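Local atomic coordinates of periplasmic binding protein (PDB entry 5L9G), a protein that binds the opine mannopine as a periplasmic binding protein and probably hands it to an ABC transporter for uptake. Residues D22-S28 with T51-F57; M140-F144 with A165-A169; W205-A211 with I223-R229. All blocks are in the same frame, centred on the assembly; numbering follows the deposited sequence.

Contact 1 of 3, residues D22-S28 with T51-F57; sequences DVVIASS and TYTQDTF. With MO0 (mannopine), chain C; EDO (1,2-ethanediol), chain E.
The Phe-57 ring turns its edge to Ala-26: the carbonyl O of Ala-26 lies near the ring plane, 3.6 Å from Phe-57 CE1, while Ala-26 CB sits by CD1. The Tyr-52 ring meets a 1,2-ethanediol carbon in plane at its edge, and its CD2 packs 3.8 Å from the CG2 branch of Ile-25. The Tyr-52 CG occupies the position between backbone N and carbonyl carbon (chi1 70°), which turns the CD2 side toward Ile-25; the phenol oxygen is hydrogen-bonded to Asp-37 of helix 30-48 and accepts from the diol, probably a crystallisation additive. A third flat group, the Asp-22 carboxylate, is gripped by two hydroxyls, each on an anti side and somewhat out of its plane: Thr-51 OG1 donates to OD1 at 2.7 Å and Thr-53 OG1 to OD2 at 2.8 Å. Strands 23-27 and 52-56 run parallel and are joined through helix 30-48, the classic beta-alpha-beta crossover. Backbone bonds alternate between them: Thr-53 N gives to Val-23 O at 2.9 Å, Ile-25 N to Thr-53 O at 2.9 Å, and Asp-55 N to Ile-25 O at 3.0 Å; the one from Ser-27 N to Asp-55 O is weak. Ile-25 and Tyr-52 lie on the sheet face that helix 30-48 packs against, Val-24 and Ala-26 on the other. At the strand ends, Phe-57 N donates to Ser-27 O at 2.9 Å, and Ser-28, a residue of the mannopine pocket, brings its hydroxyl near the carboxylate of the ligand.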
# COMPACT_ATOMS: atom_id res chain seq x y z
N ASP A 22 -0.98 19.80 -19.22
CA ASP A 22 -1.22 19.45 -17.82
C ASP A 22 -0.16 18.49 -17.28
O ASP A 22 0.30 17.62 -18.02
CB ASP A 22 -2.57 18.74 -17.67
CG ASP A 22 -3.82 19.51 -18.05
OD1 ASP A 22 -3.78 20.76 -18.01
OD2 ASP A 22 -4.85 18.87 -18.34
N VAL A 23 0.16 18.60 -15.99
CA VAL A 23 1.02 17.62 -15.29
C VAL A 23 0.12 16.41 -15.09
O VAL A 23 -1.03 16.58 -14.65
CB VAL A 23 1.58 18.15 -13.93
CG1 VAL A 23 2.25 17.03 -13.14
CG2 VAL A 23 2.53 19.32 -14.13
N VAL A 24 0.59 15.20 -15.44
CA VAL A 24 -0.23 13.99 -15.26
C VAL A 24 0.21 13.29 -13.98
O VAL A 24 1.39 12.95 -13.83
CB VAL A 24 -0.20 13.06 -16.51
CG1 VAL A 24 -1.08 11.82 -16.29
CG2 VAL A 24 -0.63 13.80 -17.78
N ILE A 25 -0.74 13.09 -13.05
CA ILE A 25 -0.48 12.39 -11.77
C ILE A 25 -1.34 11.12 -11.69
O ILE A 25 -2.51 11.14 -12.05
CB ILE A 25 -0.61 13.36 -10.56
CG1 ILE A 25 -0.18 12.68 -9.23
CG2 ILE A 25 -2.03 14.01 -10.47
CD1 ILE A 25 0.30 13.66 -8.21
N ALA A 26 -0.75 10.01 -11.25
CA ALA A 26 -1.48 8.77 -11.20
C ALA A 26 -1.34 8.01 -9.89
O ALA A 26 -0.23 7.87 -9.37
CB ALA A 26 -1.09 7.87 -12.37
N SER A 27 -2.46 7.52 -9.36
CA SER A 27 -2.43 6.66 -8.17
C SER A 27 -3.30 5.43 -8.50
O SER A 27 -3.48 5.12 -9.68
CB SER A 27 -2.81 7.42 -6.90
OG SER A 27 -2.75 6.63 -5.73
N SER A 28 -3.86 4.75 -7.50
CA SER A 28 -4.57 3.50 -7.73
C SER A 28 -6.11 3.57 -7.67
O SER A 28 -6.76 2.52 -7.58
CB SER A 28 -4.06 2.42 -6.77
OG SER A 28 -4.51 2.68 -5.45
N THR A 51 -2.24 23.48 -13.75
CA THR A 51 -3.31 22.54 -14.10
C THR A 51 -2.74 21.13 -14.15
O THR A 51 -1.58 20.95 -14.53
CB THR A 51 -4.03 22.92 -15.40
OG1 THR A 51 -3.08 22.93 -16.48
CG2 THR A 51 -4.78 24.24 -15.30
N TYR A 52 -3.56 20.15 -13.77
CA TYR A 52 -3.15 18.75 -13.74
C TYR A 52 -4.28 17.81 -14.19
O TYR A 52 -5.48 18.15 -14.08
CB TYR A 52 -2.58 18.35 -12.34
CG TYR A 52 -3.65 18.30 -11.27
CD1 TYR A 52 -4.19 19.48 -10.75
CD2 TYR A 52 -4.20 17.09 -10.85
CE1 TYR A 52 -5.25 19.45 -9.85
CE2 TYR A 52 -5.28 17.06 -9.96
CZ TYR A 52 -5.79 18.24 -9.46
OH TYR A 52 -6.80 18.26 -8.54
N THR A 53 -3.89 16.64 -14.70
CA THR A 53 -4.77 15.57 -15.16
C THR A 53 -4.47 14.34 -14.30
O THR A 53 -3.31 14.07 -13.99
CB THR A 53 -4.54 15.33 -16.67
OG1 THR A 53 -5.31 16.28 -17.41
CG2 THR A 53 -4.92 13.91 -17.13
N GLN A 54 -5.52 13.60 -13.91
CA GLN A 54 -5.37 12.36 -13.15
C GLN A 54 -5.42 11.13 -14.07
O GLN A 54 -6.11 11.13 -15.10
CB GLN A 54 -6.51 12.21 -12.13
CG GLN A 54 -6.52 13.19 -10.98
CD GLN A 54 -7.65 12.85 -10.05
OE1 GLN A 54 -7.75 11.74 -9.52
NE2 GLN A 54 -8.57 13.79 -9.88
N ASP A 55 -4.76 10.05 -13.64
CA ASP A 55 -4.84 8.74 -14.26
C ASP A 55 -4.79 7.70 -13.13
O ASP A 55 -4.56 8.08 -11.97
CB ASP A 55 -3.76 8.50 -15.32
CG ASP A 55 -4.13 7.44 -16.36
OD1 ASP A 55 -5.21 6.83 -16.23
OD2 ASP A 55 -3.34 7.25 -17.32
N THR A 56 -5.06 6.43 -13.43
CA THR A 56 -5.03 5.38 -12.39
C THR A 56 -4.29 4.17 -12.94
O THR A 56 -4.30 3.93 -14.15
CB THR A 56 -6.45 4.97 -11.90
OG1 THR A 56 -7.15 4.39 -13.00
CG2 THR A 56 -7.27 6.15 -11.32
N PHE A 57 -3.62 3.43 -12.04
CA PHE A 57 -2.88 2.22 -12.37
C PHE A 57 -2.70 1.40 -11.10
O PHE A 57 -2.79 1.94 -9.98
CB PHE A 57 -1.51 2.54 -13.01
CG PHE A 57 -0.42 2.96 -12.05
CD1 PHE A 57 -0.45 4.22 -11.44
CD2 PHE A 57 0.62 2.09 -11.71
CE1 PHE A 57 0.54 4.58 -10.52
CE2 PHE A 57 1.62 2.47 -10.82
CZ PHE A 57 1.57 3.71 -10.22
OAB MO0 C . 3.68 0.68 -6.39
CAF MO0 C . 2.55 0.46 -7.20
CAG MO0 C . 1.33 0.00 -6.41
OAC MO0 C . 1.33 -1.38 -6.29
CAH MO0 C . 1.12 0.73 -5.11
OAM MO0 C . 1.07 2.10 -5.29
CAI MO0 C . -0.07 0.25 -4.27
OAD MO0 C . -1.27 0.44 -4.96
CAJ MO0 C . -0.08 0.85 -2.90
OAE MO0 C . 1.11 0.51 -2.24
CAK MO0 C . -1.31 0.49 -2.05
N MO0 C . -1.89 1.73 -1.51
CA MO0 C . -2.94 1.47 -0.49
C MO0 C . -4.31 1.68 -1.09
O MO0 C . -4.41 1.89 -2.32
CB MO0 C . -2.77 2.28 0.77
CG MO0 C . -3.20 3.73 0.59
CD MO0 C . -2.59 4.65 1.60
OE1 MO0 C . -3.38 5.03 2.69
NE2 MO0 C . -1.44 5.10 1.51
OXT MO0 C . -5.36 1.59 -0.39
C1 EDO E . -8.42 21.65 -8.78
O1 EDO E . -8.50 20.34 -9.33
C2 EDO E . -7.02 22.25 -9.10
O2 EDO E . -6.56 23.03 -8.01

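Contact 2 of 3, residues M140-F144 with A165-A169; sequences MADFF and AAALA
Met-140 and Phe-144, one turn apart on helix 140-144, clasp the alanine-rich face of segment 165-169, on helix 162-169, and the tight part of the contact lies between them. The Ala-169 methyl rests over one face of the Phe-144 ring as a CH-pi contact, its CB 3.8 Å from the ring centroid and 24° off the normal, displaced toward the CG and CD1 rim. At the far end of the ring, CZ reaches the backbone of Ala-166, 3.8 Å from its CA. The Phe-144 CG stands anti to its carbonyl carbon (chi1 -79°), which sends the ring across the gap to the second helix. Met-140 works from the other flank: its CB and CG lie against Ala-165 O, each 3.6 Å away, and the chain then bends at chi2 to bring SD within 3.8 Å of Ala-165 CB. Its CB also meets the CB of Leu-168 at 3.8 Å. The axes of the two short segments cross at 96°, 8.2 Å apart at closest approach; the small alanines let them come this near, and the CA atoms of Ala-141 and Ala-169 lie 4.0 Å apart. Toward solvent the packing thins. Exposed Ala-141 touches Ala-169 mainly through its backbone, its methyl merely grazing the carbonyl oxygen. The inner side is closed by Ile-224 of strand 222-226, which meets Met-140 and Ala-165, and helix 184-197 flanks Phe-144. Ala-165 O, though pressed by methionine carbons, keeps its helical bond from Ala-169 N; Met-140 O takes one from Phe-144 N, and Met-140 N is hydrogen-bonded to Asp-246. With no polar pair between the segments, side-chain carbons, a thioether and backbone atoms meet by shape and dispersion.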
# COMPACT_ATOMS: atom_id res chain seq x y z
N MET A 140 -2.41 -14.20 11.23
CA MET A 140 -2.20 -14.86 9.94
C MET A 140 -2.36 -16.38 10.05
O MET A 140 -2.85 -17.00 9.11
CB MET A 140 -0.83 -14.55 9.35
CG MET A 140 -0.76 -13.22 8.69
SD MET A 140 -2.08 -12.92 7.47
CE MET A 140 -1.85 -11.19 7.30
N ALA A 141 -1.97 -16.97 11.19
CA ALA A 141 -2.16 -18.41 11.42
C ALA A 141 -3.68 -18.70 11.27
O ALA A 141 -4.05 -19.61 10.52
CB ALA A 141 -1.67 -18.81 12.82
N ASP A 142 -4.54 -17.86 11.87
CA ASP A 142 -6.01 -17.99 11.79
C ASP A 142 -6.49 -17.82 10.36
O ASP A 142 -7.33 -18.59 9.91
CB ASP A 142 -6.70 -16.94 12.68
CG ASP A 142 -6.68 -17.15 14.18
OD1 ASP A 142 -6.31 -18.27 14.61
OD2 ASP A 142 -7.12 -16.23 14.91
N PHE A 143 -5.97 -16.80 9.64
CA PHE A 143 -6.37 -16.53 8.26
C PHE A 143 -6.13 -17.78 7.39
O PHE A 143 -6.96 -18.12 6.55
CB PHE A 143 -5.57 -15.35 7.70
CG PHE A 143 -6.10 -14.86 6.38
CD1 PHE A 143 -5.63 -15.39 5.17
CD2 PHE A 143 -7.08 -13.87 6.33
CE1 PHE A 143 -6.14 -14.94 3.94
CE2 PHE A 143 -7.56 -13.40 5.10
CZ PHE A 143 -7.11 -13.96 3.92
N PHE A 144 -4.99 -18.47 7.61
CA PHE A 144 -4.62 -19.63 6.79
C PHE A 144 -5.24 -20.93 7.29
O PHE A 144 -5.07 -21.97 6.65
CB PHE A 144 -3.07 -19.73 6.69
CG PHE A 144 -2.44 -18.78 5.70
CD1 PHE A 144 -2.44 -17.40 5.93
CD2 PHE A 144 -1.79 -19.26 4.57
CE1 PHE A 144 -1.84 -16.51 5.02
CE2 PHE A 144 -1.17 -18.38 3.68
CZ PHE A 144 -1.21 -17.01 3.90
N ALA A 165 2.76 -12.63 4.69
CA ALA A 165 1.57 -13.18 5.37
C ALA A 165 1.76 -14.68 5.56
O ALA A 165 1.51 -15.19 6.65
CB ALA A 165 0.31 -12.89 4.55
N ALA A 166 2.25 -15.38 4.52
CA ALA A 166 2.51 -16.82 4.56
C ALA A 166 3.61 -17.15 5.58
O ALA A 166 3.44 -18.10 6.35
CB ALA A 166 2.88 -17.33 3.19
N ALA A 167 4.70 -16.34 5.63
CA ALA A 167 5.79 -16.52 6.60
C ALA A 167 5.22 -16.42 8.03
O ALA A 167 5.48 -17.30 8.83
CB ALA A 167 6.87 -15.47 6.39
N LEU A 168 4.35 -15.40 8.28
CA LEU A 168 3.67 -15.22 9.57
C LEU A 168 2.77 -16.41 9.91
O LEU A 168 2.82 -16.89 11.04
CB LEU A 168 2.86 -13.91 9.60
CG LEU A 168 3.69 -12.64 9.68
CD1 LEU A 168 2.85 -11.44 9.34
CD2 LEU A 168 4.36 -12.49 11.07
N ALA A 169 1.97 -16.91 8.94
CA ALA A 169 1.09 -18.08 9.13
C ALA A 169 1.86 -19.32 9.56
O ALA A 169 1.32 -20.14 10.30
CB ALA A 169 0.35 -18.38 7.85

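Contact 3 of 3, residues W205-A211 with I223-R229; sequences WESGAQA and IITWGGR. With MO0 (mannopine), chain C.
Part of the mannopine pocket is built where strand 222-226 turns into helix 227-235 beside the start of helix 208-216, and here Trp-205 drives its edge into the face of Trp-226. Their six-membered rings form a T-shaped pair, centroids 4.7 Å apart and planes at 88°. Trp-205 CG, between backbone N and carbonyl carbon (chi1 63°), brings the ring there. Trp-205 CH2 meets one face of Trp-226; mannopine CA and CAK lie over the opposite face, leaving the indole sandwiched between ligand and protein. The indole N-H of Trp-205 helps to fix the rotation of its ring by a bent bond, NE1 to Ile-224 O at 2.9 Å. Over a face of Trp-205 lie Thr-225 OG1, 3.2 Å from CZ2, and the Ala-211 methyl; the buried Thr-225 hydroxyl has no polar partner in the model. Arg-229 holds the mannopine carboxylate with two near-straight bonds, NE to OXT at 2.7 Å and NH2 to O at 2.9 Å. Gly-208, with no side chain, sets its CA over one face of the guanidinium, 3.5 Å from Arg-229 NE, while Ser-207 N-caps the helix by accepting from Gln-210 N. Around this, Trp-156 stacks on Trp-205 and, with Tyr-121, meets Trp-226 edge-to-face; strand 153-156 runs parallel between strands 201-205 and 222-226, strand 115-128 borders the latter on its other side, and Leu-214 and Ile-215 of helix 208-216 pack over Trp-205, Ile-223 and Thr-225.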
# COMPACT_ATOMS: atom_id res chain seq x y z
N TRP A 205 -8.01 -10.17 -5.61
CA TRP A 205 -8.43 -8.79 -5.86
C TRP A 205 -7.30 -7.98 -6.48
O TRP A 205 -6.13 -8.21 -6.17
CB TRP A 205 -9.05 -8.14 -4.62
CG TRP A 205 -8.11 -8.00 -3.46
CD1 TRP A 205 -7.97 -8.85 -2.41
CD2 TRP A 205 -7.20 -6.92 -3.24
NE1 TRP A 205 -7.00 -8.38 -1.54
CE2 TRP A 205 -6.50 -7.20 -2.04
CE3 TRP A 205 -6.90 -5.73 -3.94
CZ2 TRP A 205 -5.51 -6.35 -1.54
CZ3 TRP A 205 -5.93 -4.89 -3.43
CH2 TRP A 205 -5.24 -5.20 -2.25
N GLU A 206 -7.65 -7.04 -7.35
CA GLU A 206 -6.67 -6.26 -8.10
C GLU A 206 -6.53 -4.80 -7.67
O GLU A 206 -5.47 -4.21 -7.86
CB GLU A 206 -6.97 -6.34 -9.60
CG GLU A 206 -7.05 -7.78 -10.08
CD GLU A 206 -7.09 -7.98 -11.58
OE1 GLU A 206 -6.94 -6.99 -12.33
OE2 GLU A 206 -7.25 -9.15 -12.01
N SER A 207 -7.60 -4.20 -7.15
CA SER A 207 -7.56 -2.80 -6.74
C SER A 207 -8.20 -2.64 -5.37
O SER A 207 -9.02 -3.48 -4.96
CB SER A 207 -8.31 -1.92 -7.76
OG SER A 207 -9.71 -2.13 -7.71
N GLY A 208 -7.85 -1.56 -4.68
CA GLY A 208 -8.42 -1.26 -3.37
C GLY A 208 -9.93 -1.09 -3.45
O GLY A 208 -10.67 -1.55 -2.57
N ALA A 209 -10.42 -0.42 -4.53
CA ALA A 209 -11.86 -0.22 -4.70
C ALA A 209 -12.57 -1.58 -4.88
O ALA A 209 -13.65 -1.78 -4.32
CB ALA A 209 -12.15 0.68 -5.91
N GLN A 210 -11.98 -2.49 -5.65
CA GLN A 210 -12.56 -3.81 -5.85
C GLN A 210 -12.62 -4.54 -4.49
O GLN A 210 -13.64 -5.14 -4.17
CB GLN A 210 -11.74 -4.64 -6.85
CG GLN A 210 -12.36 -6.00 -7.14
CD GLN A 210 -11.41 -6.95 -7.80
OE1 GLN A 210 -10.28 -6.60 -8.12
NE2 GLN A 210 -11.87 -8.16 -8.11
N ALA A 211 -11.55 -4.46 -3.69
CA ALA A 211 -11.50 -5.09 -2.36
C ALA A 211 -12.62 -4.53 -1.48
O ALA A 211 -13.37 -5.30 -0.85
CB ALA A 211 -10.16 -4.82 -1.70
N ILE A 223 -10.38 -11.33 4.17
CA ILE A 223 -9.56 -10.71 3.12
C ILE A 223 -8.36 -10.05 3.74
O ILE A 223 -8.44 -9.50 4.84
CB ILE A 223 -10.43 -9.67 2.31
CG1 ILE A 223 -9.66 -8.97 1.18
CG2 ILE A 223 -11.11 -8.59 3.23
CD1 ILE A 223 -10.57 -8.14 0.23
N ILE A 224 -7.24 -10.10 3.02
CA ILE A 224 -6.07 -9.31 3.38
C ILE A 224 -6.07 -8.15 2.39
O ILE A 224 -5.91 -8.36 1.17
CB ILE A 224 -4.72 -10.07 3.36
CG1 ILE A 224 -4.74 -11.26 4.35
CG2 ILE A 224 -3.59 -9.07 3.71
CD1 ILE A 224 -3.62 -12.29 4.11
N THR A 225 -6.27 -6.94 2.90
CA THR A 225 -6.24 -5.73 2.05
C THR A 225 -5.83 -4.52 2.92
O THR A 225 -5.45 -4.66 4.08
CB THR A 225 -7.57 -5.56 1.23
OG1 THR A 225 -7.40 -4.54 0.23
CG2 THR A 225 -8.78 -5.26 2.11
N TRP A 226 -5.90 -3.33 2.32
CA TRP A 226 -5.43 -2.09 2.92
C TRP A 226 -6.48 -1.48 3.86
O TRP A 226 -7.66 -1.44 3.54
CB TRP A 226 -4.95 -1.14 1.80
CG TRP A 226 -3.93 -1.85 0.92
CD1 TRP A 226 -2.79 -2.48 1.33
CD2 TRP A 226 -3.94 -1.93 -0.52
NE1 TRP A 226 -2.10 -2.98 0.25
CE2 TRP A 226 -2.76 -2.63 -0.90
CE3 TRP A 226 -4.82 -1.48 -1.52
CZ2 TRP A 226 -2.47 -2.93 -2.24
CZ3 TRP A 226 -4.48 -1.69 -2.85
CH2 TRP A 226 -3.33 -2.42 -3.20
N GLY A 227 -6.01 -1.06 5.04
CA GLY A 227 -6.85 -0.53 6.13
C GLY A 227 -7.84 0.55 5.74
O GLY A 227 -8.97 0.56 6.22
N GLY A 228 -7.39 1.49 4.89
CA GLY A 228 -8.26 2.59 4.45
C GLY A 228 -9.43 2.09 3.62
O GLY A 228 -10.57 2.53 3.81
N ARG A 229 -9.17 1.11 2.75
CA ARG A 229 -10.22 0.49 1.92
C ARG A 229 -11.23 -0.23 2.81
O ARG A 229 -12.44 -0.11 2.60
CB ARG A 229 -9.60 -0.49 0.90
CG ARG A 229 -8.46 0.10 0.04
CD ARG A 229 -8.88 1.32 -0.81
NE ARG A 229 -7.77 1.74 -1.68
CZ ARG A 229 -7.93 2.28 -2.88
NH1 ARG A 229 -9.15 2.52 -3.37
NH2 ARG A 229 -6.86 2.59 -3.62
OAB MO0 C . 3.68 0.68 -6.39
CAF MO0 C . 2.55 0.46 -7.20
CAG MO0 C . 1.33 0.00 -6.41
OAC MO0 C . 1.33 -1.38 -6.29
CAH MO0 C . 1.12 0.73 -5.11
OAM MO0 C . 1.07 2.10 -5.29
CAI MO0 C . -0.07 0.25 -4.27
OAD MO0 C . -1.27 0.44 -4.96
CAJ MO0 C . -0.08 0.85 -2.90
OAE MO0 C . 1.11 0.51 -2.24
CAK MO0 C . -1.31 0.49 -2.05
N MO0 C . -1.89 1.73 -1.51
CA MO0 C . -2.94 1.47 -0.49
C MO0 C . -4.31 1.68 -1.09
O MO0 C . -4.41 1.89 -2.32
CB MO0 C . -2.77 2.28 0.77
CG MO0 C . -3.20 3.73 0.59
CD MO0 C . -2.59 4.65 1.60
OE1 MO0 C . -3.38 5.03 2.69
NE2 MO0 C . -1.44 5.10 1.51
OXT MO0 C . -5.36 1.59 -0.39

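How the contacts relate
The three contacts follow one another along the chain and form a rough line through it. Contacts 1 and 2 lie on opposite sides of its centre, about 36 Å apart between centres and about 19 Å between nearest atoms. Contact 3 stands between, about 21 Å from the first and 18 Å from the second. Contacts 1 and 3 meet at the ligand: Ser-28 OG lies 3.0 Å from Arg-229 NH2, and both border mannopine, consistent with the cleft of a two-lobed binding protein. Contact 2 touches the far side of contact 3, away from the ligand, with Phe-143 CE2 3.6 Å from Ile-224 CG1.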